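Local coordinates for protein malic enzyme (Entamoeba histolytica, PDB 3NV9) that probably catalyses the oxidative decarboxylation of malate to pyruvate with a nicotinamide cofactor, and takes part in activating the drug metronidazole, at residues 3-14 with 470-478; 123-131 with 448-457. All coordinates share one frame; numbering follows the deposited sequence.

Interaction 1: residues 3-14 with 470-478; sequences QLKADLSNLEEC and QETLNECLA. With SO4 (sulfate ion), chain H.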
loop_
_atom_site.group_PDB
_atom_site.type_symbol
_atom_site.label_atom_id
_atom_site.label_comp_id
_atom_site.label_asym_id
_atom_site.label_seq_id
_atom_site.Cartn_x
_atom_site.Cartn_y
_atom_site.Cartn_z
ATOM N N GLN A 3 5.088 38.530 -4.600
ATOM C CA GLN A 3 5.318 37.346 -3.844
ATOM C C GLN A 3 4.684 36.170 -4.596
ATOM O O GLN A 3 3.831 36.310 -5.476
ATOM C CB GLN A 3 4.863 37.495 -2.398
ATOM C CG GLN A 3 3.389 37.444 -2.185
ATOM C CD GLN A 3 3.008 37.143 -0.732
ATOM O OE1 GLN A 3 1.980 36.497 -0.480
ATOM N NE2 GLN A 3 3.818 37.622 0.229
ATOM N N LEU A 4 5.192 35.009 -4.297
ATOM C CA LEU A 4 4.760 33.818 -4.947
ATOM C C LEU A 4 3.257 33.596 -4.708
ATOM O O LEU A 4 2.756 33.848 -3.622
ATOM C CB LEU A 4 5.567 32.708 -4.309
ATOM C CG LEU A 4 6.379 31.673 -5.045
ATOM C CD1 LEU A 4 6.728 31.969 -6.533
ATOM C CD2 LEU A 4 7.542 31.488 -4.165
ATOM N N LYS A 5 2.557 33.131 -5.734
ATOM C CA LYS A 5 1.144 32.753 -5.609
ATOM C C LYS A 5 0.978 31.381 -4.999
ATOM O O LYS A 5 1.830 30.507 -5.192
ATOM C CB LYS A 5 0.447 32.755 -6.975
ATOM C CG LYS A 5 0.437 34.130 -7.634
ATOM C CD LYS A 5 -0.401 34.148 -8.866
ATOM C CE LYS A 5 -0.261 35.509 -9.500
ATOM N NZ LYS A 5 -1.037 35.523 -10.759
ATOM N N ALA A 6 -0.145 31.170 -4.311
ATOM C CA ALA A 6 -0.425 29.844 -3.732
ATOM C C ALA A 6 -0.235 28.702 -4.734
ATOM O O ALA A 6 0.160 27.600 -4.356
ATOM C CB ALA A 6 -1.847 29.777 -3.086
ATOM N N ASP A 7 -0.529 28.972 -6.001
ATOM C CA ASP A 7 -0.517 27.910 -7.009
ATOM C C ASP A 7 0.825 27.755 -7.674
ATOM O O ASP A 7 0.976 26.923 -8.575
ATOM C CB ASP A 7 -1.666 28.069 -8.037
ATOM C CG ASP A 7 -1.464 29.240 -9.003
ATOM O OD1 ASP A 7 -0.487 30.043 -8.884
ATOM O OD2 ASP A 7 -2.310 29.342 -9.910
ATOM N N LEU A 8 1.787 28.567 -7.249
ATOM C CA LEU A 8 3.165 28.481 -7.773
ATOM C C LEU A 8 3.340 28.816 -9.278
ATOM O O LEU A 8 4.361 28.448 -9.864
ATOM C CB LEU A 8 3.754 27.088 -7.511
ATOM C CG LEU A 8 4.273 26.982 -6.090
ATOM C CD1 LEU A 8 4.918 25.551 -5.883
ATOM C CD2 LEU A 8 5.240 28.145 -5.739
ATOM N N SER A 9 2.334 29.453 -9.880
ATOM C CA SER A 9 2.332 29.814 -11.335
ATOM C C SER A 9 3.281 30.944 -11.754
ATOM O O SER A 9 3.544 31.115 -12.939
ATOM C CB SER A 9 0.901 30.178 -11.807
ATOM O OG SER A 9 0.270 31.024 -10.830
ATOM N N ASN A 10 3.801 31.715 -10.804
ATOM C CA ASN A 10 4.493 32.939 -11.135
ATOM C C ASN A 10 5.908 32.964 -10.578
ATOM O O ASN A 10 6.413 34.021 -10.179
ATOM C CB ASN A 10 3.708 34.146 -10.612
ATOM C CG ASN A 10 3.667 34.213 -9.070
ATOM O OD1 ASN A 10 3.670 33.179 -8.368
ATOM N ND2 ASN A 10 3.600 35.444 -8.537
ATOM N N LEU A 11 6.545 31.800 -10.537
ATOM C CA LEU A 11 7.888 31.731 -9.985
ATOM C C LEU A 11 8.872 32.565 -10.821
ATOM O O LEU A 11 9.667 33.289 -10.249
ATOM C CB LEU A 11 8.384 30.291 -9.830
ATOM C CG LEU A 11 9.879 30.191 -9.483
ATOM C CD1 LEU A 11 10.181 30.563 -8.055
ATOM C CD2 LEU A 11 10.400 28.785 -9.772
ATOM N N GLU A 12 8.799 32.440 -12.146
ATOM C CA GLU A 12 9.615 33.214 -13.077
ATOM C C GLU A 12 9.687 34.707 -12.717
ATOM O O GLU A 12 10.784 35.291 -12.668
ATOM C CB GLU A 12 9.158 33.021 -14.537
ATOM C CG GLU A 12 9.225 31.555 -15.060
ATOM C CD GLU A 12 10.648 30.970 -15.237
ATOM O OE1 GLU A 12 11.609 31.721 -15.545
ATOM O OE2 GLU A 12 10.797 29.726 -15.093
ATOM N N GLU A 13 8.542 35.285 -12.398
ATOM C CA GLU A 13 8.425 36.719 -12.090
ATOM C C GLU A 13 8.919 37.048 -10.690
ATOM O O GLU A 13 9.231 38.191 -10.397
ATOM C CB GLU A 13 6.971 37.181 -12.258
ATOM C CG GLU A 13 6.405 36.964 -13.684
ATOM C CD GLU A 13 5.855 35.517 -13.984
ATOM O OE1 GLU A 13 6.308 34.493 -13.422
ATOM O OE2 GLU A 13 4.949 35.391 -14.827
ATOM N N CYS A 14 8.957 36.050 -9.804
ATOM C CA CYS A 14 9.423 36.275 -8.434
ATOM C C CYS A 14 10.934 36.139 -8.340
ATOM O O CYS A 14 11.535 36.448 -7.315
ATOM C CB CYS A 14 8.738 35.314 -7.453
ATOM S SG CYS A 14 6.942 35.571 -7.342
ATOM N N GLN A 470 1.915 30.442 3.272
ATOM C CA GLN A 470 2.542 31.458 2.454
ATOM C C GLN A 470 3.929 31.850 2.996
ATOM O O GLN A 470 4.865 32.026 2.214
ATOM C CB GLN A 470 1.659 32.714 2.344
ATOM C CG GLN A 470 2.314 33.755 1.462
ATOM C CD GLN A 470 2.264 33.354 0.001
ATOM O OE1 GLN A 470 1.233 32.884 -0.479
ATOM N NE2 GLN A 470 3.388 33.533 -0.719
ATOM N N GLU A 471 4.069 31.945 4.322
ATOM C CA GLU A 471 5.338 32.317 4.942
ATOM C C GLU A 471 6.465 31.335 4.500
ATOM O O GLU A 471 7.642 31.694 4.378
ATOM C CB GLU A 471 5.147 32.366 6.492
ATOM C CG GLU A 471 6.369 32.680 7.368
ATOM C CD GLU A 471 6.034 33.362 8.767
ATOM O OE1 GLU A 471 6.715 33.059 9.792
ATOM O OE2 GLU A 471 5.125 34.234 8.841
ATOM N N THR A 472 6.109 30.089 4.235
ATOM C CA THR A 472 7.154 29.124 3.970
ATOM C C THR A 472 7.553 29.217 2.524
ATOM O O THR A 472 8.715 29.014 2.178
ATOM C CB THR A 472 6.748 27.683 4.411
ATOM O OG1 THR A 472 6.435 27.713 5.813
ATOM C CG2 THR A 472 7.914 26.644 4.141
ATOM N N LEU A 473 6.589 29.579 1.693
ATOM C CA LEU A 473 6.855 29.850 0.280
ATOM C C LEU A 473 7.879 30.970 0.170
ATOM O O LEU A 473 8.867 30.858 -0.542
ATOM C CB LEU A 473 5.553 30.233 -0.478
ATOM C CG LEU A 473 4.546 29.094 -0.738
ATOM C CD1 LEU A 473 3.427 29.500 -1.711
ATOM C CD2 LEU A 473 5.275 27.814 -1.278
ATOM N N ASN A 474 7.620 32.044 0.909
ATOM C CA ASN A 474 8.433 33.252 0.875
ATOM C C ASN A 474 9.813 32.898 1.359
ATOM O O ASN A 474 10.755 33.351 0.779
ATOM C CB ASN A 474 7.840 34.323 1.785
ATOM C CG ASN A 474 6.478 34.839 1.323
ATOM O OD1 ASN A 474 5.774 35.470 2.105
ATOM N ND2 ASN A 474 6.123 34.634 0.073
ATOM N N GLU A 475 9.932 32.070 2.402
ATOM C CA GLU A 475 11.249 31.593 2.849
ATOM C C GLU A 475 12.000 30.780 1.822
ATOM O O GLU A 475 13.247 30.957 1.643
ATOM C CB GLU A 475 11.160 30.766 4.116
ATOM C CG GLU A 475 11.011 31.616 5.355
ATOM C CD GLU A 475 10.398 30.853 6.553
ATOM O OE1 GLU A 475 10.475 29.598 6.550
ATOM O OE2 GLU A 475 9.838 31.528 7.466
ATOM N N CYS A 476 11.297 29.862 1.158
ATOM C CA CYS A 476 12.000 29.063 0.159
ATOM C C CYS A 476 12.532 29.926 -0.989
ATOM O O CYS A 476 13.615 29.674 -1.520
ATOM C CB CYS A 476 11.157 27.892 -0.373
ATOM S SG CYS A 476 10.723 26.707 0.839
ATOM N N LEU A 477 11.763 30.935 -1.369
ATOM C CA LEU A 477 12.200 31.859 -2.431
ATOM C C LEU A 477 13.517 32.571 -2.055
ATOM O O LEU A 477 14.542 32.377 -2.716
ATOM C CB LEU A 477 11.080 32.837 -2.798
ATOM C CG LEU A 477 11.349 33.712 -4.030
ATOM C CD1 LEU A 477 11.831 32.913 -5.189
ATOM C CD2 LEU A 477 10.137 34.527 -4.423
ATOM N N ALA A 478 13.490 33.329 -0.960
ATOM C CA ALA A 478 14.668 33.964 -0.386
ATOM C C ALA A 478 15.859 32.993 -0.306
ATOM O O ALA A 478 16.972 33.324 -0.679
ATOM C CB ALA A 478 14.325 34.534 1.034
HETATM S S SO4 H . -2.710 33.573 -4.519
HETATM O O1 SO4 H . -2.936 34.621 -5.516
HETATM O O2 SO4 H . -3.667 33.687 -3.421
HETATM O O3 SO4 H . -2.853 32.277 -5.216
HETATM O O4 SO4 H . -1.385 33.702 -3.904
#
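Leu4 and Gln470 are joined by the hydrogen bond that ties the N-terminal loop to the C-terminal helix: NE2 of Gln470 reaches the backbone O of Leu4 at 3.0 Å. The approach is imperfect, since the donor is tilted 26° from the carbonyl plane. Gln470 gets there by turning at its second torsion (chi2 73°), which swings its amide off the helix toward the loop. Gln3 comes from the opposite direction, and its OE1 sits over the face of that amide, 3.2 Å from CD of Gln470, with the two amide planes close to parallel. The N-H of Gln470 NE2 does not point at OE1 of Gln3, so no hydrogen bond forms. Beside these amides the contact is apolar. CD2 of Leu4 meets CD2 of Leu477 at 4.0 Å, while CD1 of Leu477 slides past CD1 of Leu11. The tightest point is Cys14, whose CB presses to 3.4 Å from Leu477 CD2. Leu473 lies against Leu4 CD2 with its CB and backbone O, has CD1 near the O of Lys5, and meets Leu8 CD2 with its own CD2.

Asn10 stiffens the loop, OD1 taking the N-H of Lys5 at 2.9 Å and ND2 giving to the O of Gln3 at 3.2 Å. A sulfate, probably from the crystallisation liquor, takes the N-H of Ala6 through O4 at 2.8 Å. Helix 21-43 covers Leu8 and Leu11, and Trp60 of the second subunit packs on Leu8 and Leu473 and bonds to Ala6 O. The whole is an N-terminal loop, built from a type I turn (Lys5 to Leu8) and an Asx turn (Asp7 OD1 accepting from Ser9 N), laid against a C-terminal helix at the interface of an entangled dimer.

Interaction 2: residues 123-131 with 448-457; sequences LMKYLGGID and DIKEARESAQ. With SO4 (sulfate ion), chain E.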
loop_
_atom_site.group_PDB
_atom_site.type_symbol
_atom_site.label_atom_id
_atom_site.label_comp_id
_atom_site.label_asym_id
_atom_site.label_seq_id
_atom_site.Cartn_x
_atom_site.Cartn_y
_atom_site.Cartn_z
ATOM N N LEU A 123 0.879 10.539 -8.422
ATOM C CA LEU A 123 0.503 10.808 -9.840
ATOM C C LEU A 123 -0.390 9.743 -10.462
ATOM O O LEU A 123 -1.201 10.023 -11.348
ATOM C CB LEU A 123 1.735 10.975 -10.722
ATOM C CG LEU A 123 2.662 12.146 -10.424
ATOM C CD1 LEU A 123 3.950 12.093 -11.330
ATOM C CD2 LEU A 123 1.926 13.513 -10.483
ATOM N N MET A 124 -0.206 8.505 -10.052
ATOM C CA MET A 124 -1.089 7.454 -10.610
ATOM C C MET A 124 -2.540 7.717 -10.190
ATOM O O MET A 124 -3.495 7.461 -10.929
ATOM C CB MET A 124 -0.631 6.094 -10.144
ATOM C CG MET A 124 0.539 5.589 -11.031
ATOM S SD MET A 124 1.216 4.142 -10.267
ATOM C CE MET A 124 2.870 4.113 -11.042
ATOM N N LYS A 125 -2.700 8.233 -8.987
ATOM C CA LYS A 125 -4.051 8.497 -8.534
ATOM C C LYS A 125 -4.619 9.719 -9.242
ATOM O O LYS A 125 -5.687 9.637 -9.811
ATOM C CB LYS A 125 -4.124 8.676 -7.023
ATOM C CG LYS A 125 -5.561 8.924 -6.557
ATOM C CD LYS A 125 -6.424 7.690 -6.677
ATOM C CE LYS A 125 -7.722 7.898 -5.928
ATOM N NZ LYS A 125 -8.455 6.620 -5.823
ATOM N N TYR A 126 -3.870 10.826 -9.229
ATOM C CA TYR A 126 -4.384 12.091 -9.673
ATOM C C TYR A 126 -4.468 12.267 -11.201
ATOM O O TYR A 126 -5.283 13.045 -11.697
ATOM C CB TYR A 126 -3.598 13.193 -9.001
ATOM C CG TYR A 126 -4.255 14.546 -9.061
ATOM C CD1 TYR A 126 -5.421 14.788 -8.373
ATOM C CD2 TYR A 126 -3.682 15.595 -9.770
ATOM C CE1 TYR A 126 -6.024 16.067 -8.394
ATOM C CE2 TYR A 126 -4.277 16.869 -9.808
ATOM C CZ TYR A 126 -5.459 17.085 -9.110
ATOM O OH TYR A 126 -6.119 18.303 -9.138
ATOM N N LEU A 127 -3.623 11.555 -11.937
ATOM C CA LEU A 127 -3.624 11.607 -13.399
ATOM C C LEU A 127 -4.302 10.359 -13.949
ATOM O O LEU A 127 -4.985 10.435 -14.967
ATOM C CB LEU A 127 -2.188 11.689 -14.001
ATOM C CG LEU A 127 -1.310 12.810 -13.419
ATOM C CD1 LEU A 127 0.104 12.878 -14.083
ATOM C CD2 LEU A 127 -2.060 14.208 -13.441
ATOM N N GLY A 128 -4.097 9.210 -13.286
ATOM C CA GLY A 128 -4.609 7.992 -13.843
ATOM C C GLY A 128 -5.809 7.296 -13.199
ATOM O O GLY A 128 -6.292 6.291 -13.740
ATOM N N GLY A 129 -6.261 7.745 -12.032
ATOM C CA GLY A 129 -7.362 7.033 -11.432
ATOM C C GLY A 129 -6.912 5.696 -10.876
ATOM O O GLY A 129 -7.754 4.854 -10.591
ATOM N N ILE A 130 -5.603 5.529 -10.671
ATOM C CA ILE A 130 -5.054 4.293 -10.178
ATOM C C ILE A 130 -4.745 4.312 -8.684
ATOM O O ILE A 130 -4.224 5.320 -8.183
ATOM C CB ILE A 130 -3.816 3.970 -11.001
ATOM C CG1 ILE A 130 -4.232 3.871 -12.486
ATOM C CG2 ILE A 130 -3.207 2.662 -10.598
ATOM C CD1 ILE A 130 -3.103 4.079 -13.420
ATOM N N ASP A 131 -5.098 3.249 -7.930
ATOM C CA ASP A 131 -4.626 3.196 -6.494
ATOM C C ASP A 131 -3.226 2.578 -6.430
ATOM O O ASP A 131 -3.012 1.529 -6.962
ATOM C CB ASP A 131 -5.618 2.454 -5.616
ATOM C CG ASP A 131 -6.958 3.183 -5.553
ATOM O OD1 ASP A 131 -6.989 4.341 -5.092
ATOM O OD2 ASP A 131 -7.978 2.611 -5.980
ATOM N N ASP A 448 -13.138 7.241 -13.588
ATOM C CA ASP A 448 -12.211 7.044 -12.458
ATOM C C ASP A 448 -11.280 8.252 -12.115
ATOM O O ASP A 448 -11.094 8.596 -10.951
ATOM C CB ASP A 448 -11.396 5.751 -12.637
ATOM C CG ASP A 448 -12.245 4.479 -12.506
ATOM O OD1 ASP A 448 -13.479 4.541 -12.256
ATOM O OD2 ASP A 448 -11.659 3.395 -12.651
ATOM N N ILE A 449 -10.753 8.877 -13.142
ATOM C CA ILE A 449 -9.794 9.950 -13.043
ATOM C C ILE A 449 -10.525 11.185 -12.519
ATOM O O ILE A 449 -10.076 11.789 -11.541
ATOM C CB ILE A 449 -9.166 10.182 -14.453
ATOM C CG1 ILE A 449 -8.212 9.027 -14.775
ATOM C CG2 ILE A 449 -8.485 11.515 -14.560
ATOM C CD1 ILE A 449 -7.883 8.881 -16.226
ATOM N N LYS A 450 -11.674 11.501 -13.126
ATOM C CA LYS A 450 -12.607 12.539 -12.622
ATOM C C LYS A 450 -13.057 12.352 -11.161
ATOM O O LYS A 450 -13.066 13.295 -10.393
ATOM C CB LYS A 450 -13.836 12.629 -13.571
ATOM C CG LYS A 450 -14.977 13.567 -13.119
ATOM C CD LYS A 450 -16.232 13.419 -14.081
ATOM C CE LYS A 450 -17.586 13.418 -13.333
ATOM N NZ LYS A 450 -17.742 12.156 -12.464
ATOM N N GLU A 451 -13.434 11.139 -10.782
ATOM C CA GLU A 451 -13.755 10.853 -9.393
ATOM C C GLU A 451 -12.540 11.084 -8.464
ATOM O O GLU A 451 -12.681 11.594 -7.347
ATOM C CB GLU A 451 -14.219 9.394 -9.244
ATOM C CG GLU A 451 -15.754 9.133 -9.432
ATOM C CD GLU A 451 -16.639 10.155 -8.693
ATOM O OE1 GLU A 451 -16.597 10.218 -7.437
ATOM O OE2 GLU A 451 -17.358 10.933 -9.380
ATOM N N ALA A 452 -11.354 10.728 -8.929
ATOM C CA ALA A 452 -10.152 10.829 -8.094
ATOM C C ALA A 452 -9.782 12.284 -7.908
ATOM O O ALA A 452 -9.506 12.725 -6.781
ATOM C CB ALA A 452 -8.967 10.019 -8.713
ATOM N N ARG A 453 -9.804 13.032 -9.017
ATOM C CA ARG A 453 -9.495 14.460 -8.990
ATOM C C ARG A 453 -10.453 15.270 -8.148
ATOM O O ARG A 453 -10.025 16.069 -7.269
ATOM C CB ARG A 453 -9.361 15.017 -10.421
ATOM C CG ARG A 453 -8.212 14.346 -11.152
ATOM C CD ARG A 453 -8.072 14.751 -12.670
ATOM N NE ARG A 453 -7.664 16.149 -12.848
ATOM C CZ ARG A 453 -6.404 16.564 -12.869
ATOM N NH1 ARG A 453 -5.400 15.704 -12.724
ATOM N NH2 ARG A 453 -6.134 17.841 -13.062
ATOM N N GLU A 454 -11.754 15.017 -8.348
ATOM C CA GLU A 454 -12.779 15.709 -7.588
ATOM C C GLU A 454 -12.782 15.287 -6.130
ATOM O O GLU A 454 -13.056 16.084 -5.247
ATOM C CB GLU A 454 -14.175 15.496 -8.213
ATOM C CG GLU A 454 -14.292 16.062 -9.629
ATOM C CD GLU A 454 -15.669 15.795 -10.308
ATOM O OE1 GLU A 454 -16.551 15.059 -9.739
ATOM O OE2 GLU A 454 -15.857 16.330 -11.431
ATOM N N SER A 455 -12.518 14.029 -5.857
ATOM C CA SER A 455 -12.378 13.654 -4.447
ATOM C C SER A 455 -11.250 14.433 -3.790
ATOM O O SER A 455 -11.423 15.037 -2.714
ATOM C CB SER A 455 -12.076 12.182 -4.307
ATOM O OG SER A 455 -13.197 11.481 -4.728
ATOM N N ALA A 456 -10.097 14.423 -4.451
ATOM C CA ALA A 456 -8.925 15.162 -3.949
ATOM C C ALA A 456 -9.220 16.679 -3.783
ATOM O O ALA A 456 -8.852 17.296 -2.784
ATOM C CB ALA A 456 -7.724 14.900 -4.838
ATOM N N GLN A 457 -9.934 17.268 -4.747
ATOM C CA GLN A 457 -10.211 18.710 -4.710
ATOM C C GLN A 457 -11.121 19.042 -3.548
ATOM O O GLN A 457 -10.899 20.011 -2.852
ATOM C CB GLN A 457 -10.777 19.211 -6.066
ATOM C CG GLN A 457 -9.687 19.310 -7.225
ATOM C CD GLN A 457 -10.253 18.983 -8.657
ATOM O OE1 GLN A 457 -11.499 18.972 -8.881
ATOM N NE2 GLN A 457 -9.323 18.703 -9.622
HETATM S S SO4 E . -9.710 19.209 -13.165
HETATM O O1 SO4 E . -10.470 18.871 -14.367
HETATM O O2 SO4 E . -10.487 20.146 -12.353
HETATM O O3 SO4 E . -9.494 17.928 -12.453
HETATM O O4 SO4 E . -8.435 19.852 -13.485
#
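Helices 123-128 and 448-457 pass with their axes 7.7 Å apart and their directions at 113°, and the chains come nearest where Gly129 and Ile449 bring their CA atoms to 4.1 Å. Gly129, the first residue to leave helical geometry, has a positive phi. Having no CB, it lets the second helix come in against its backbone, beside Asp448, whose carboxylate is paired with Lys368. CG1 and CD1 of Ile449 lie on the carbonyl ends of Leu127 and Gly128, and CB of Ala452 rests 3.5 Å from the O of Lys125, with the bent Lys125 chain drawn past the same methyl.

Helix 438-461 thus packs on the C-terminal end of helix 114-128, just before strand 131-136, an outermost strand, within this chain, of the N-terminal domain's parallel sheet. NZ of Lys125 makes a salt bridge with OD1 of Asp131; NZ also bonds to Gln48, and OD1 to the backbone N of Ile49, both of the second subunit.

Arg453 folds over the Tyr126 ring. Its backbone and chi1 (-62°) set CG over one face in a CH-pi contact, and a bend at chi3 (68°) carries the guanidinium back over the same ring, CZ 4.2 Å from the centroid, a cation-pi contact. NH1 gives to the backbone O of Tyr126 at 2.9 Å, from above the carbonyl plane, while NE binds O3 of a sulfate, probably from the crystallisation liquor, at 2.6 Å and NH2 binds O4. NE2 of Gln457 donates both to that O3 and to Tyr126 OH, the latter at 3.3 Å.

Interaction 1 and interaction 2 use successive C-terminal helices, 470-485 and 438-461, each to receive an earlier part of the chain. Along the sequence interaction 2 is nested inside the loop closed by interaction 1, yet their centres lie 26 Å apart and their nearest atoms about 11 Å. Interaction 2 is the buried one, crossing two helices beside the sheet of the N-terminal domain, with small residues and an arginine on an aromatic ring. Interaction 1 is peripheral and partly exposed, a loop on a helix, joined by leucines flanked by side-chain amides. Both touch the second subunit, and each has a sulfate at its margin: held by a backbone N-H in interaction 1, by side chains in interaction 2.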